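Local coordinates for protein dihydrophenazinedicarboxylate synthase (Burkholderia, PDB 4HMW) that uses FMN and molecular oxygen to carry out several oxidations in the terminal steps of phenazine biosynthesis, and binds one FMN per subunit, at residues S11-V16 / R105-Q110; M139-H144 / P170-F175; M185-A190 / L199-D204. All coordinates share one frame; numbering follows the deposited sequence.

Contact 1: S11-V16 / R105-Q110; sequences SLTGSV and RETGQQ. With FMN (flavin mononucleotide), chain C.
The turn joining strands 97-104 and 109-119 receives Thr13, Gly14 and Ser15 of the N-terminal arm along its Arg105-Gly108 backbone. Ser15 lies against the turn: its CB comes to 3.2 Å from Arg105 O, and its CA lies 3.4 Å from Glu106 O in a bent CA-H...O contact. No direct hydrogen bond crosses here. Gly14 O and Glu106 O, both acceptors, face each other at 3.3 Å, and a water joins the two sides, donating to Glu106 O at 2.9 Å and only weakly to Thr13 O. Thr13 OG1, placed between its own N and carbonyl carbon (chi1 66°), donates to Gly14 O from above the carbonyl plane, while its oxygen also rests 3.7 Å from Thr107 CG2.

The turn ends in a G1 beta bulge, in which Gly108 and Gln109 both face Trp104. With positive phi and no side chain, Gly108 lets Ser15 O come to 3.4 Å from its CA. Thr107 OG1 donates to Gln109 OE1 at 2.7 Å, tying the residue before the bulge to its second residue.

Beyond it, the extended Gln110 side chain reaches the FMN ribityl chain, NE2 donating to O2' at 2.9 Å in a nearly straight bond (171°). Gln110 OE1 accepts from Val67 N of the second subunit, whereas Arg105 NE and NH2 reach Arg47 O and Glu48 O of that subunit.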
loop_
_atom_site.group_PDB
_atom_site.type_symbol
_atom_site.label_atom_id
_atom_site.label_comp_id
_atom_site.label_asym_id
_atom_site.label_seq_id
_atom_site.Cartn_x
_atom_site.Cartn_y
_atom_site.Cartn_z
ATOM N N SER B 11 14.147 -20.850 1.297
ATOM C CA SER B 11 13.142 -20.362 2.251
ATOM C C SER B 11 13.468 -20.782 3.697
ATOM O O SER B 11 13.747 -21.965 3.964
ATOM C CB SER B 11 11.753 -20.871 1.869
ATOM O OG SER B 11 10.802 -20.525 2.867
ATOM N N LEU B 12 13.423 -19.820 4.627
ATOM C CA LEU B 12 13.859 -20.066 6.014
ATOM C C LEU B 12 12.707 -19.953 7.017
ATOM O O LEU B 12 12.894 -20.200 8.220
ATOM C CB LEU B 12 15.003 -19.112 6.421
ATOM N N THR B 13 11.529 -19.564 6.533
ATOM C CA THR B 13 10.339 -19.478 7.388
ATOM C C THR B 13 9.140 -19.948 6.570
ATOM O O THR B 13 9.203 -20.061 5.331
ATOM C CB THR B 13 10.020 -18.007 7.958
ATOM O OG1 THR B 13 9.673 -17.112 6.889
ATOM C CG2 THR B 13 11.197 -17.394 8.742
ATOM N N GLY B 14 8.056 -20.232 7.281
ATOM C CA GLY B 14 6.752 -20.319 6.672
ATOM C C GLY B 14 6.208 -18.908 6.750
ATOM O O GLY B 14 6.783 -18.044 7.423
ATOM N N SER B 15 5.110 -18.660 6.059
ATOM C CA SER B 15 4.495 -17.344 6.104
ATOM C C SER B 15 3.386 -17.319 7.148
ATOM O O SER B 15 2.531 -16.446 7.152
ATOM C CB SER B 15 3.963 -17.014 4.722
ATOM O OG SER B 15 3.602 -18.215 4.071
ATOM N N VAL B 16 3.380 -18.312 8.038
ATOM C CA VAL B 16 2.447 -18.282 9.169
ATOM C C VAL B 16 3.252 -18.614 10.426
ATOM O O VAL B 16 4.332 -19.239 10.354
ATOM C CB VAL B 16 1.266 -19.276 8.991
ATOM C CG1 VAL B 16 0.260 -18.787 7.935
ATOM C CG2 VAL B 16 1.799 -20.667 8.653
ATOM N N ARG B 105 5.375 -11.057 2.160
ATOM C CA ARG B 105 4.694 -12.303 1.851
ATOM C C ARG B 105 5.404 -13.489 2.504
ATOM O O ARG B 105 4.751 -14.469 2.924
ATOM C CB ARG B 105 4.648 -12.509 0.322
ATOM C CG ARG B 105 3.723 -11.552 -0.382
ATOM C CD ARG B 105 4.183 -11.258 -1.820
ATOM N NE ARG B 105 3.162 -10.616 -2.656
ATOM C CZ ARG B 105 2.924 -9.311 -2.647
ATOM N NH1 ARG B 105 3.618 -8.516 -1.849
ATOM N NH2 ARG B 105 2.018 -8.792 -3.460
ATOM N N GLU B 106 6.725 -13.411 2.599
ATOM C CA GLU B 106 7.524 -14.558 3.058
ATOM C C GLU B 106 7.290 -14.902 4.523
ATOM O O GLU B 106 7.381 -16.057 4.892
ATOM C CB GLU B 106 9.028 -14.314 2.835
ATOM C CG GLU B 106 9.454 -14.216 1.389
ATOM C CD GLU B 106 9.454 -12.783 0.845
ATOM O OE1 GLU B 106 8.703 -11.915 1.371
ATOM O OE2 GLU B 106 10.230 -12.533 -0.122
ATOM N N THR B 107 6.979 -13.901 5.351
ATOM C CA THR B 107 6.757 -14.107 6.765
ATOM C C THR B 107 5.336 -13.844 7.225
ATOM O O THR B 107 5.047 -13.963 8.409
ATOM C CB THR B 107 7.647 -13.194 7.592
ATOM O OG1 THR B 107 7.322 -11.840 7.265
ATOM C CG2 THR B 107 9.142 -13.437 7.282
ATOM N N GLY B 108 4.454 -13.488 6.309
ATOM C CA GLY B 108 3.112 -13.174 6.693
ATOM C C GLY B 108 3.020 -12.013 7.654
ATOM O O GLY B 108 2.248 -12.063 8.624
ATOM N N GLN B 109 3.741 -10.926 7.364
ATOM C CA GLN B 109 3.727 -9.765 8.264
ATOM C C GLN B 109 3.375 -8.488 7.526
ATOM O O GLN B 109 3.774 -8.271 6.385
ATOM C CB GLN B 109 5.109 -9.571 8.963
ATOM C CG GLN B 109 5.422 -10.631 9.994
ATOM C CD GLN B 109 6.870 -10.542 10.450
ATOM O OE1 GLN B 109 7.808 -10.678 9.660
ATOM N NE2 GLN B 109 7.065 -10.343 11.734
ATOM N N GLN B 110 2.606 -7.647 8.184
ATOM C CA GLN B 110 2.391 -6.307 7.651
ATOM C C GLN B 110 2.632 -5.287 8.779
ATOM O O GLN B 110 2.492 -5.588 9.958
ATOM C CB GLN B 110 1.033 -6.118 6.936
ATOM C CG GLN B 110 -0.112 -6.438 7.693
ATOM C CD GLN B 110 -1.482 -6.272 6.971
ATOM O OE1 GLN B 110 -1.725 -5.361 6.176
ATOM N NE2 GLN B 110 -2.398 -7.155 7.322
HETATM N N1 FMN C . -9.101 -8.386 5.604
HETATM C C2 FMN C . -10.375 -8.309 5.114
HETATM O O2 FMN C . -11.262 -7.801 5.776
HETATM N N3 FMN C . -10.649 -8.756 3.849
HETATM C C4 FMN C . -9.668 -9.344 3.088
HETATM O O4 FMN C . -9.959 -9.745 1.944
HETATM C C4A FMN C . -8.377 -9.453 3.591
HETATM N N5 FMN C . -7.382 -10.072 2.854
HETATM C C5A FMN C . -6.090 -10.122 3.386
HETATM C C6 FMN C . -5.090 -10.707 2.639
HETATM C C7 FMN C . -3.796 -10.750 3.118
HETATM C C7M FMN C . -2.753 -11.394 2.273
HETATM C C8 FMN C . -3.503 -10.240 4.377
HETATM C C8M FMN C . -2.109 -10.258 4.909
HETATM C C9 FMN C . -4.502 -9.650 5.128
HETATM C C9A FMN C . -5.810 -9.627 4.657
HETATM N N10 FMN C . -6.862 -9.048 5.414
HETATM C C10 FMN C . -8.118 -8.976 4.867
HETATM C "C1'" FMN C . -6.687 -8.484 6.778
HETATM C "C2'" FMN C . -6.424 -6.977 6.726
HETATM O "O2'" FMN C . -5.086 -6.690 6.295
HETATM C "C3'" FMN C . -6.660 -6.298 8.076
HETATM O "O3'" FMN C . -5.829 -6.924 9.032
HETATM C "C4'" FMN C . -8.143 -6.348 8.490
HETATM O "O4'" FMN C . -8.958 -6.323 7.333
HETATM C "C5'" FMN C . -8.486 -5.258 9.492
HETATM O "O5'" FMN C . -8.142 -3.990 8.973
HETATM P P FMN C . -8.679 -2.645 9.645
HETATM O O1P FMN C . -10.150 -2.501 9.302
HETATM O O2P FMN C . -8.491 -2.774 11.164
HETATM O O3P FMN C . -7.889 -1.552 9.012
HETATM O O HOH W 1 7.402 -18.283 3.079
#

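Contact 2: M139-H144 / P170-F175; sequences MSSASH and PRPPRF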
loop_
_atom_site.group_PDB
_atom_site.type_symbol
_atom_site.label_atom_id
_atom_site.label_comp_id
_atom_site.label_asym_id
_atom_site.label_seq_id
_atom_site.Cartn_x
_atom_site.Cartn_y
_atom_site.Cartn_z
ATOM N N MET B 139 18.833 11.693 -14.069
ATOM C CA MET B 139 17.437 11.462 -14.399
ATOM C C MET B 139 16.525 12.290 -13.481
ATOM O O MET B 139 15.508 12.843 -13.926
ATOM C CB MET B 139 17.077 9.965 -14.311
ATOM C CG MET B 139 15.630 9.651 -14.757
ATOM S SD MET B 139 15.294 10.205 -16.435
ATOM C CE MET B 139 16.306 9.064 -17.387
ATOM N N SER B 140 16.884 12.375 -12.202
ATOM C CA SER B 140 16.100 13.146 -11.242
ATOM C C SER B 140 16.100 14.639 -11.602
ATOM O O SER B 140 15.123 15.342 -11.348
ATOM C CB SER B 140 16.635 12.981 -9.823
ATOM O OG SER B 140 16.375 11.690 -9.300
ATOM N N SER B 141 17.203 15.122 -12.179
ATOM C CA SER B 141 17.297 16.517 -12.580
ATOM C C SER B 141 16.500 16.777 -13.858
ATOM O O SER B 141 15.885 17.826 -13.994
ATOM C CB SER B 141 18.736 16.925 -12.821
ATOM O OG SER B 141 19.518 16.867 -11.622
ATOM N N ALA B 142 16.536 15.809 -14.775
ATOM C CA ALA B 142 15.894 15.915 -16.082
ATOM C C ALA B 142 14.389 15.742 -16.022
ATOM O O ALA B 142 13.670 16.228 -16.907
ATOM C CB ALA B 142 16.499 14.913 -17.055
ATOM N N SER B 143 13.929 15.055 -14.981
ATOM C CA SER B 143 12.523 14.734 -14.812
ATOM C C SER B 143 11.829 15.617 -13.779
ATOM O O SER B 143 12.358 15.831 -12.680
ATOM C CB SER B 143 12.391 13.284 -14.347
ATOM O OG SER B 143 11.001 12.980 -14.191
ATOM N N HIS B 144 10.624 16.086 -14.114
ATOM C CA HIS B 144 9.720 16.696 -13.145
ATOM C C HIS B 144 8.684 15.657 -12.770
ATOM O O HIS B 144 7.713 15.466 -13.469
ATOM C CB HIS B 144 9.058 17.957 -13.719
ATOM C CG HIS B 144 9.969 19.143 -13.763
ATOM N ND1 HIS B 144 10.877 19.350 -14.779
ATOM C CD2 HIS B 144 10.133 20.165 -12.896
ATOM C CE1 HIS B 144 11.549 20.465 -14.548
ATOM N NE2 HIS B 144 11.109 20.990 -13.418
ATOM N N PRO B 170 23.899 20.018 -9.268
ATOM C CA PRO B 170 23.302 20.578 -8.056
ATOM C C PRO B 170 21.992 19.877 -7.705
ATOM O O PRO B 170 21.317 19.306 -8.564
ATOM C CB PRO B 170 23.106 22.064 -8.416
ATOM C CG PRO B 170 22.913 22.072 -9.907
ATOM C CD PRO B 170 23.776 20.921 -10.426
ATOM N N ARG B 171 21.646 19.890 -6.429
ATOM C CA ARG B 171 20.389 19.318 -6.005
ATOM C C ARG B 171 19.249 20.215 -6.463
ATOM O O ARG B 171 19.191 21.354 -6.064
ATOM C CB ARG B 171 20.341 19.177 -4.483
ATOM C CG ARG B 171 19.001 18.612 -4.021
ATOM C CD ARG B 171 18.948 18.364 -2.539
ATOM N NE ARG B 171 19.122 19.576 -1.726
ATOM C CZ ARG B 171 18.132 20.367 -1.332
ATOM N NH1 ARG B 171 16.870 20.131 -1.684
ATOM N NH2 ARG B 171 18.403 21.407 -0.571
ATOM N N PRO B 172 18.343 19.710 -7.315
ATOM C CA PRO B 172 17.169 20.526 -7.660
ATOM C C PRO B 172 16.364 20.836 -6.409
ATOM O O PRO B 172 16.224 19.952 -5.585
ATOM C CB PRO B 172 16.341 19.598 -8.563
ATOM C CG PRO B 172 17.269 18.534 -9.027
ATOM C CD PRO B 172 18.347 18.400 -7.994
ATOM N N PRO B 173 15.824 22.054 -6.275
ATOM C CA PRO B 173 15.088 22.399 -5.053
ATOM C C PRO B 173 13.910 21.458 -4.794
ATOM O O PRO B 173 13.549 21.261 -3.635
ATOM C CB PRO B 173 14.614 23.850 -5.306
ATOM C CG PRO B 173 14.982 24.153 -6.775
ATOM C CD PRO B 173 16.072 23.227 -7.144
ATOM N N ARG B 174 13.352 20.853 -5.839
ATOM C CA ARG B 174 12.226 19.927 -5.649
ATOM C C ARG B 174 12.639 18.613 -5.045
ATOM O O ARG B 174 11.776 17.887 -4.550
ATOM C CB ARG B 174 11.471 19.675 -6.955
ATOM C CG ARG B 174 12.252 18.900 -8.029
ATOM C CD ARG B 174 11.499 18.883 -9.360
ATOM N NE ARG B 174 12.286 18.262 -10.428
ATOM C CZ ARG B 174 13.197 18.900 -11.153
ATOM N NH1 ARG B 174 13.468 20.177 -10.930
ATOM N NH2 ARG B 174 13.851 18.252 -12.100
ATOM N N PHE B 175 13.922 18.270 -5.109
ATOM C CA PHE B 175 14.344 17.007 -4.497
ATOM C C PHE B 175 14.528 17.203 -3.003
ATOM O O PHE B 175 15.453 17.898 -2.561
ATOM C CB PHE B 175 15.646 16.480 -5.110
ATOM C CG PHE B 175 16.063 15.142 -4.555
ATOM C CD1 PHE B 175 16.888 15.069 -3.450
ATOM C CD2 PHE B 175 15.602 13.959 -5.126
ATOM C CE1 PHE B 175 17.249 13.822 -2.913
ATOM C CE2 PHE B 175 15.967 12.713 -4.602
ATOM C CZ PHE B 175 16.784 12.647 -3.506
HETATM O O HOH W 2 20.918 19.114 -11.261
#
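Ser141, in the last turn of helix 134-142, faces Pro172 with their CA atoms 6.3 Å apart. The segment 139-144 leaves helical geometry at Ser143, whose N still bonds back to Met139 O. Across from it, residues 172-175 form a type I beta turn, closed by Phe175 N donating to Pro172 O, and this turn leads into strand 175-182.

Arg174 carries most of the contact. Its chain runs extended from CG to NE, bringing the guanidinium against the C-terminal end of the helix. The NH2 group donates to Ser143 O at 2.9 Å, with the donor above that carbonyl plane and an N-H...O angle of 150°. Ser141 O lies only 2.8 Å from the same NH2, in the guanidinium plane, yet the bond is bent and weak. NH2 to Ser140 O and NE to Ser143 O are also weak bonds. The flat group is held between two neighbours: the His144 ring stacks on one face, centres 3.9 Å apart and planes at 17°, while Pro172 CB of the same turn lies on the opposite face. His144 NE2 is 3.5 Å from Arg174 NH1. Farther out, Ser141 OG, hydrogen-bonded to His137 O one turn back in the helix, meets Pro172 CG at 3.8 Å, and a water donates to both this OG and Pro170 O.

Arg174 also packs on His83, which, like Ser140, probably binds substrate, as inferred from similarity to relatives. His144 N bonds to Gln214 OE1 of the second subunit. The carbonyls of Ser140 and Ser141 in the last helical turn, and of Ser143 just after it, thus converge on one cationic group, an arrangement that should offset the partial negative charge there, while the stacked guanidinium probably disfavours protonation of His144.

Contact 3: M185-A190 / L199-D204; sequences MEFWAA and LRYERD. With FMN (flavin mononucleotide), chain C.
Phe187 and Tyr201 meet at the apolar centre of a beta hairpin, strands 184-189 and 197-204, in the C-terminal part of the FMN-binding split barrel. Phe187 CE1 lies 3.8 Å from Tyr201 CD1; the rings are oblique, their planes at 68°. Met185 and Leu199 occupy the same side of the sheet, each pairing CB to CB with its cross-strand neighbour, Tyr201 and Phe187. Helix 30-43 covers this face through Leu33 and Pro30, and Trp37 meets the Phe187 ring edge-to-face. The Tyr201 hydroxyl is hydrogen-bonded to Pro27 O.

The backbones run antiparallel, their axes 4.7 Å apart. Phe187 with Leu199 and Met185 with Tyr201 are hydrogen-bonded pairs, joined by four bonds such as Phe187 N to Leu199 O at 2.8 Å. Between them Glu186 and Arg200 form a non-hydrogen-bonded pair, with the Glu186 CA-H directed at Leu199 O.

On the opposite, polar face Glu186 has CG anti to its backbone N (chi1 -177°), where CG passes 3.5 Å from Leu199 O. Its OE2 makes a salt bridge with Arg198 NE, an FMN-binding residue, and lies in the plane of the Trp188 ring at its edge. Trp188 belongs to the flavin pocket: NE1 approaches O3' of FMN, and at the far end of the indole CH2 touches the methyl C8M of the flavin at 3.4 Å.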
loop_
_atom_site.group_PDB
_atom_site.type_symbol
_atom_site.label_atom_id
_atom_site.label_comp_id
_atom_site.label_asym_id
_atom_site.label_seq_id
_atom_site.Cartn_x
_atom_site.Cartn_y
_atom_site.Cartn_z
ATOM N N MET B 185 0.696 2.985 14.822
ATOM C CA MET B 185 1.249 1.866 14.061
ATOM C C MET B 185 0.538 0.572 14.383
ATOM O O MET B 185 0.089 0.382 15.475
ATOM C CB MET B 185 2.730 1.685 14.367
ATOM C CG MET B 185 3.524 2.845 13.879
ATOM S SD MET B 185 5.286 2.709 14.065
ATOM C CE MET B 185 5.629 1.150 13.404
ATOM N N GLU B 186 0.433 -0.318 13.408
ATOM C CA GLU B 186 -0.052 -1.660 13.696
ATOM C C GLU B 186 0.909 -2.659 13.156
ATOM O O GLU B 186 1.454 -2.503 12.023
ATOM C CB GLU B 186 -1.429 -1.984 13.073
ATOM C CG GLU B 186 -1.882 -3.424 13.521
ATOM C CD GLU B 186 -3.054 -4.075 12.752
ATOM O OE1 GLU B 186 -3.887 -3.351 12.116
ATOM O OE2 GLU B 186 -3.157 -5.338 12.821
ATOM N N PHE B 187 1.119 -3.692 13.965
ATOM C CA PHE B 187 1.962 -4.824 13.611
ATOM C C PHE B 187 1.048 -6.023 13.499
ATOM O O PHE B 187 0.318 -6.335 14.440
ATOM C CB PHE B 187 2.982 -5.024 14.704
ATOM C CG PHE B 187 3.986 -3.905 14.792
ATOM C CD1 PHE B 187 3.672 -2.756 15.500
ATOM C CD2 PHE B 187 5.217 -3.996 14.182
ATOM C CE1 PHE B 187 4.538 -1.713 15.572
ATOM C CE2 PHE B 187 6.114 -2.947 14.275
ATOM C CZ PHE B 187 5.764 -1.795 14.976
ATOM N N TRP B 188 1.078 -6.687 12.353
ATOM C CA TRP B 188 0.202 -7.842 12.063
ATOM C C TRP B 188 1.020 -9.049 11.640
ATOM O O TRP B 188 1.879 -8.934 10.784
ATOM C CB TRP B 188 -0.720 -7.449 10.924
ATOM C CG TRP B 188 -1.798 -8.425 10.476
ATOM C CD1 TRP B 188 -3.112 -8.370 10.802
ATOM C CD2 TRP B 188 -1.661 -9.549 9.597
ATOM N NE1 TRP B 188 -3.819 -9.360 10.181
ATOM C CE2 TRP B 188 -2.966 -10.089 9.407
ATOM C CE3 TRP B 188 -0.596 -10.108 8.896
ATOM C CZ2 TRP B 188 -3.208 -11.191 8.603
ATOM C CZ3 TRP B 188 -0.852 -11.195 8.073
ATOM C CH2 TRP B 188 -2.144 -11.722 7.935
ATOM N N ALA B 189 0.753 -10.212 12.233
ATOM C CA ALA B 189 1.490 -11.417 11.876
ATOM C C ALA B 189 0.519 -12.573 11.749
ATOM O O ALA B 189 -0.194 -12.903 12.676
ATOM C CB ALA B 189 2.546 -11.724 12.890
ATOM N N ALA B 190 0.533 -13.200 10.589
ATOM C CA ALA B 190 -0.401 -14.278 10.264
ATOM C C ALA B 190 -0.188 -15.480 11.181
ATOM O O ALA B 190 0.944 -15.798 11.597
ATOM C CB ALA B 190 -0.209 -14.713 8.815
ATOM N N LEU B 199 -1.204 -6.056 16.862
ATOM C CA LEU B 199 -0.794 -5.166 17.932
ATOM C C LEU B 199 -0.837 -3.751 17.421
ATOM O O LEU B 199 -0.094 -3.369 16.500
ATOM C CB LEU B 199 0.647 -5.509 18.369
ATOM C CG LEU B 199 1.222 -4.639 19.492
ATOM C CD1 LEU B 199 0.500 -4.858 20.824
ATOM C CD2 LEU B 199 2.718 -4.947 19.640
ATOM N N ARG B 200 -1.693 -2.956 18.031
ATOM C CA ARG B 200 -1.851 -1.550 17.685
ATOM C C ARG B 200 -1.196 -0.636 18.711
ATOM O O ARG B 200 -1.388 -0.814 19.904
ATOM C CB ARG B 200 -3.342 -1.197 17.563
ATOM C CG ARG B 200 -3.593 0.301 17.466
ATOM C CD ARG B 200 -5.067 0.670 17.494
ATOM N NE ARG B 200 -5.828 0.209 16.356
ATOM C CZ ARG B 200 -7.162 0.061 16.360
ATOM N NH1 ARG B 200 -7.867 0.287 17.474
ATOM N NH2 ARG B 200 -7.797 -0.352 15.259
ATOM N N TYR B 201 -0.376 0.290 18.219
ATOM C CA TYR B 201 0.177 1.395 19.005
ATOM C C TYR B 201 -0.511 2.699 18.637
ATOM O O TYR B 201 -0.618 3.030 17.458
ATOM C CB TYR B 201 1.637 1.629 18.697
ATOM C CG TYR B 201 2.632 0.683 19.349
ATOM C CD1 TYR B 201 2.847 -0.595 18.835
ATOM C CD2 TYR B 201 3.374 1.076 20.464
ATOM C CE1 TYR B 201 3.777 -1.448 19.406
ATOM C CE2 TYR B 201 4.293 0.223 21.054
ATOM C CZ TYR B 201 4.489 -1.042 20.508
ATOM O OH TYR B 201 5.411 -1.898 21.033
ATOM N N GLU B 202 -0.937 3.458 19.638
ATOM C CA GLU B 202 -1.511 4.787 19.387
ATOM C C GLU B 202 -0.844 5.804 20.289
ATOM O O GLU B 202 -0.658 5.543 21.467
ATOM C CB GLU B 202 -3.014 4.820 19.685
ATOM C CG GLU B 202 -3.904 4.045 18.742
ATOM C CD GLU B 202 -5.361 3.922 19.253
ATOM O OE1 GLU B 202 -5.592 3.163 20.229
ATOM O OE2 GLU B 202 -6.272 4.608 18.695
ATOM N N ARG B 203 -0.542 6.985 19.755
ATOM C CA ARG B 203 0.121 7.996 20.561
ATOM C C ARG B 203 -0.832 8.476 21.622
ATOM O O ARG B 203 -2.009 8.654 21.367
ATOM C CB ARG B 203 0.652 9.174 19.721
ATOM C CG ARG B 203 1.788 9.910 20.416
ATOM C CD ARG B 203 2.279 11.080 19.572
ATOM N NE ARG B 203 2.848 12.174 20.367
ATOM C CZ ARG B 203 3.553 13.185 19.859
ATOM N NH1 ARG B 203 4.035 14.129 20.653
ATOM N NH2 ARG B 203 3.797 13.249 18.552
ATOM N N ASP B 204 -0.281 8.682 22.811
ATOM C CA ASP B 204 -1.033 9.098 23.982
ATOM C C ASP B 204 -0.202 10.146 24.741
ATOM O O ASP B 204 0.440 9.855 25.751
ATOM C CB ASP B 204 -1.323 7.866 24.847
ATOM C CG ASP B 204 -2.040 8.206 26.123
ATOM O OD1 ASP B 204 -2.655 9.297 26.185
ATOM O OD2 ASP B 204 -1.972 7.381 27.067
HETATM N N1 FMN C . -9.101 -8.386 5.604
HETATM C C2 FMN C . -10.375 -8.309 5.114
HETATM O O2 FMN C . -11.262 -7.801 5.776
HETATM N N3 FMN C . -10.649 -8.756 3.849
HETATM C C4 FMN C . -9.668 -9.344 3.088
HETATM O O4 FMN C . -9.959 -9.745 1.944
HETATM C C4A FMN C . -8.377 -9.453 3.591
HETATM N N5 FMN C . -7.382 -10.072 2.854
HETATM C C5A FMN C . -6.090 -10.122 3.386
HETATM C C6 FMN C . -5.090 -10.707 2.639
HETATM C C7 FMN C . -3.796 -10.750 3.118
HETATM C C7M FMN C . -2.753 -11.394 2.273
HETATM C C8 FMN C . -3.503 -10.240 4.377
HETATM C C8M FMN C . -2.109 -10.258 4.909
HETATM C C9 FMN C . -4.502 -9.650 5.128
HETATM C C9A FMN C . -5.810 -9.627 4.657
HETATM N N10 FMN C . -6.862 -9.048 5.414
HETATM C C10 FMN C . -8.118 -8.976 4.867
HETATM C "C1'" FMN C . -6.687 -8.484 6.778
HETATM C "C2'" FMN C . -6.424 -6.977 6.726
HETATM O "O2'" FMN C . -5.086 -6.690 6.295
HETATM C "C3'" FMN C . -6.660 -6.298 8.076
HETATM O "O3'" FMN C . -5.829 -6.924 9.032
HETATM C "C4'" FMN C . -8.143 -6.348 8.490
HETATM O "O4'" FMN C . -8.958 -6.323 7.333
HETATM C "C5'" FMN C . -8.486 -5.258 9.492
HETATM O "O5'" FMN C . -8.142 -3.990 8.973
HETATM P P FMN C . -8.679 -2.645 9.645
HETATM O O1P FMN C . -10.150 -2.501 9.302
HETATM O O2P FMN C . -8.491 -2.774 11.164
HETATM O O3P FMN C . -7.889 -1.552 9.012
#

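Along the chain the contacts follow in series, contact 1 closing before contact 2 opens and contact 2 before contact 3. Contacts 1 and 3 adjoin, with centres about 18 Å apart, because strands 109-119 and 184-189 are neighbours in one antiparallel sheet: Gly108 O probably bonds to Ala190 N, and Gln110 N to Trp188 O. Both touch the same FMN, which the second subunit also grips. Contact 2 lies among the helices beyond the chain's centre, its own centre about 38 Å from contact 1 and 36 Å from contact 3, and Ser140 is near the other FMN. One chain therefore contributes to both flavin sites, consistent with active sites built at the dimer interface.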